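Local coordinates for ribonucleoside-diphosphate reductase subunit beta (Streptococcus sanguinis, PDB 4N83), which probably provides the precursors of DNA synthesis as the metal-binding small subunit of a ribonucleotide reductase, which converts ribonucleoside diphosphates to deoxyribonucleotides, at residues 166-171 with 245-249. Numbering follows the deposited sequence.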
ATOM      1  N   PHE A 166     -15.974  19.407   7.893  1.00123.32           N
ATOM      2  CA  PHE A 166     -16.576  20.490   8.685  1.00124.81           C
ATOM      3  C   PHE A 166     -17.529  19.988   9.779  1.00124.82           C
ATOM      4  O   PHE A 166     -17.571  20.554  10.874  1.00124.04           O
ATOM      5  CB  PHE A 166     -17.316  21.468   7.760  1.00127.20           C
ATOM      6  CG  PHE A 166     -17.846  22.694   8.459  1.00129.30           C
ATOM      7  CD1 PHE A 166     -17.090  23.858   8.523  1.00129.20           C
ATOM      8  CD2 PHE A 166     -19.109  22.690   9.043  1.00131.12           C
ATOM      9  CE1 PHE A 166     -17.577  24.988   9.159  1.00130.01           C
ATOM     10  CE2 PHE A 166     -19.600  23.816   9.683  1.00131.69           C
ATOM     11  CZ  PHE A 166     -18.834  24.966   9.742  1.00131.00           C
ATOM     12  N   THR A 167     -18.288  18.935   9.479  1.00124.76           N
ATOM     13  CA  THR A 167     -19.294  18.407  10.409  1.00124.92           C
ATOM     14  C   THR A 167     -18.693  17.727  11.655  1.00123.13           C
ATOM     15  O   THR A 167     -19.008  18.130  12.775  1.00122.76           O
ATOM     16  CB  THR A 167     -20.284  17.460   9.693  1.00125.99           C
ATOM     17  OG1 THR A 167     -20.831  18.120   8.545  1.00127.65           O
ATOM     18  CG2 THR A 167     -21.421  17.050  10.622  1.00126.84           C
ATOM     19  N   PRO A 168     -17.836  16.698  11.477  1.00121.23           N
ATOM     20  CA  PRO A 168     -17.250  16.051  12.661  1.00120.27           C
ATOM     21  C   PRO A 168     -16.310  16.956  13.465  1.00119.15           C
ATOM     22  O   PRO A 168     -16.196  16.791  14.680  1.00118.42           O
ATOM     23  CB  PRO A 168     -16.478  14.865  12.071  1.00119.54           C
ATOM     24  CG  PRO A 168     -16.194  15.259  10.664  1.00119.58           C
ATOM     25  CD  PRO A 168     -17.398  16.038  10.234  1.00120.68           C
ATOM     26  N   LEU A 169     -15.644  17.891  12.788  1.00118.54           N
ATOM     27  CA  LEU A 169     -14.811  18.893  13.462  1.00118.50           C
ATOM     28  C   LEU A 169     -15.659  19.870  14.283  1.00119.11           C
ATOM     29  O   LEU A 169     -15.215  20.358  15.325  1.00118.51           O
ATOM     30  CB  LEU A 169     -13.965  19.670  12.445  1.00118.45           C
ATOM     31  CG  LEU A 169     -12.843  18.903  11.734  1.00117.11           C
ATOM     32  CD1 LEU A 169     -12.289  19.722  10.577  1.00116.74           C
ATOM     33  CD2 LEU A 169     -11.732  18.526  12.702  1.00116.25           C
ATOM     34  N   TYR A 170     -16.869  20.156  13.804  1.00119.42           N
ATOM     35  CA  TYR A 170     -17.817  21.010  14.526  1.00120.27           C
ATOM     36  C   TYR A 170     -18.232  20.371  15.852  1.00120.27           C
ATOM     37  O   TYR A 170     -18.244  21.036  16.889  1.00119.90           O
ATOM     38  CB  TYR A 170     -19.051  21.298  13.657  1.00121.42           C
ATOM     39  CG  TYR A 170     -20.232  21.889  14.402  1.00123.14           C
ATOM     40  CD1 TYR A 170     -20.336  23.263  14.610  1.00123.88           C
ATOM     41  CD2 TYR A 170     -21.252  21.073  14.888  1.00123.67           C
ATOM     42  CE1 TYR A 170     -21.417  23.804  15.287  1.00125.13           C
ATOM     43  CE2 TYR A 170     -22.336  21.606  15.569  1.00124.58           C
ATOM     44  CZ  TYR A 170     -22.413  22.970  15.764  1.00125.72           C
ATOM     45  OH  TYR A 170     -23.489  23.499  16.438  1.00127.59           O
ATOM     46  N   TYR A 171     -18.566  19.084  15.810  1.00120.77           N
ATOM     47  CA  TYR A 171     -18.984  18.354  17.009  1.00122.16           C
ATOM     48  C   TYR A 171     -17.834  18.146  17.995  1.00120.91           C
ATOM     49  O   TYR A 171     -18.043  18.197  19.208  1.00121.31           O
ATOM     50  CB  TYR A 171     -19.615  17.008  16.635  1.00123.44           C
ATOM     51  CG  TYR A 171     -20.979  17.139  15.993  1.00126.08           C
ATOM     52  CD1 TYR A 171     -22.070  17.609  16.721  1.00128.66           C
ATOM     53  CD2 TYR A 171     -21.185  16.792  14.659  1.00126.77           C
ATOM     54  CE1 TYR A 171     -23.322  17.733  16.141  1.00130.64           C
ATOM     55  CE2 TYR A 171     -22.434  16.912  14.071  1.00128.64           C
ATOM     56  CZ  TYR A 171     -23.499  17.384  14.816  1.00130.11           C
ATOM     57  OH  TYR A 171     -24.743  17.505  14.238  1.00131.62           O
ATOM     58  N   TRP A 245     -25.779  25.637   8.159  1.00134.71           N
ATOM     59  CA  TRP A 245     -24.346  25.957   8.227  1.00133.18           C
ATOM     60  C   TRP A 245     -23.759  26.160   6.824  1.00132.09           C
ATOM     61  O   TRP A 245     -22.548  26.038   6.634  1.00130.84           O
ATOM     62  CB  TRP A 245     -23.560  24.848   8.943  1.00132.16           C
ATOM     63  CG  TRP A 245     -24.168  24.350  10.226  1.00133.55           C
ATOM     64  CD1 TRP A 245     -24.868  25.077  11.146  1.00134.97           C
ATOM     65  CD2 TRP A 245     -24.096  23.014  10.743  1.00133.66           C
ATOM     66  NE1 TRP A 245     -25.253  24.273  12.192  1.00135.30           N
ATOM     67  CE2 TRP A 245     -24.790  23.004  11.973  1.00134.39           C
ATOM     68  CE3 TRP A 245     -23.517  21.823  10.283  1.00132.86           C
ATOM     69  CZ2 TRP A 245     -24.922  21.848  12.749  1.00134.21           C
ATOM     70  CZ3 TRP A 245     -23.649  20.674  11.056  1.00132.31           C
ATOM     71  CH2 TRP A 245     -24.346  20.697  12.275  1.00133.11           C
ATOM     72  N   THR A 246     -24.614  26.483   5.852  1.00131.99           N
ATOM     73  CA  THR A 246     -24.210  26.572   4.445  1.00130.53           C
ATOM     74  C   THR A 246     -23.099  27.594   4.208  1.00129.56           C
ATOM     75  O   THR A 246     -22.116  27.300   3.529  1.00127.41           O
ATOM     76  CB  THR A 246     -25.409  26.933   3.545  1.00132.29           C
ATOM     77  OG1 THR A 246     -26.455  25.971   3.729  1.00131.85           O
ATOM     78  CG2 THR A 246     -25.008  26.960   2.077  1.00132.39           C
ATOM     79  N   GLU A 247     -23.264  28.790   4.766  1.00130.47           N
ATOM     80  CA  GLU A 247     -22.297  29.872   4.571  1.00131.39           C
ATOM     81  C   GLU A 247     -20.993  29.659   5.345  1.00130.89           C
ATOM     82  O   GLU A 247     -19.959  30.219   4.979  1.00130.07           O
ATOM     83  CB  GLU A 247     -22.919  31.221   4.950  1.00132.85           C
ATOM     84  CG  GLU A 247     -24.087  31.638   4.065  1.00135.18           C
ATOM     85  CD  GLU A 247     -23.703  31.810   2.604  1.00135.85           C
ATOM     86  OE1 GLU A 247     -22.532  32.139   2.319  1.00135.22           O
ATOM     87  OE2 GLU A 247     -24.579  31.616   1.735  1.00137.08           O
ATOM     88  N   GLU A 248     -21.042  28.858   6.408  1.00131.98           N
ATOM     89  CA  GLU A 248     -19.842  28.519   7.178  1.00131.85           C
ATOM     90  C   GLU A 248     -18.967  27.497   6.448  1.00132.29           C
ATOM     91  O   GLU A 248     -17.738  27.573   6.513  1.00131.95           O
ATOM     92  CB  GLU A 248     -20.217  27.983   8.561  1.00131.49           C
ATOM     93  CG  GLU A 248     -20.848  29.017   9.477  1.00132.63           C
ATOM     94  CD  GLU A 248     -21.150  28.463  10.856  1.00132.10           C
ATOM     95  OE1 GLU A 248     -20.682  29.054  11.852  1.00131.24           O
ATOM     96  OE2 GLU A 248     -21.848  27.430  10.945  1.00132.62           O
ATOM     97  N   VAL A 249     -19.602  26.542   5.769  1.00134.17           N
ATOM     98  CA  VAL A 249     -18.884  25.538   4.974  1.00133.54           C
ATOM     99  C   VAL A 249     -18.227  26.193   3.754  1.00133.74           C
ATOM    100  O   VAL A 249     -17.131  25.804   3.348  1.00132.83           O
ATOM    101  CB  VAL A 249     -19.818  24.390   4.518  1.00133.99           C
ATOM    102  CG1 VAL A 249     -19.103  23.447   3.556  1.00133.07           C
ATOM    103  CG2 VAL A 249     -20.339  23.616   5.721  1.00133.76           C
TER
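Trp245, at the N-cap position of helix 246-263, brings the six-membered ring of its indole against helix 162-173. This ring meets that of Tyr170 obliquely, with centroids 4.6 Å apart and planes at 36°, and Trp245 CE2 lies over one face of the tyrosine. At the edge of the indole, Trp245 CZ3 lies 4.3 Å from Thr167 CG2 and Trp245 CH2 3.8 Å from Tyr171 OH, while Leu54 of helix 49-78 also touches this tryptophan. No hydrogen bond crosses between the segments; Thr167 OG1 is instead hydrogen-bonded to Tyr240 OH of helix 211-240. The contact joins two helices of the all-helical, ferritin-like small-subunit fold, with Thr167 about 11 Å, side chain to side chain, from Tyr104, the predicted active-site residue. One turn on, Glu248 CB packs 3.5 Å from Phe166 CZ. Glu248 OE1 hydrogen-bonds Asn278. Val249 CG2 then sits over a face of the Phe166 ring, a CH-pi contact 3.9 Å from the centroid; here the CA atoms of Phe166 and Val249, 6.7 Å apart, are the segments' closest pair.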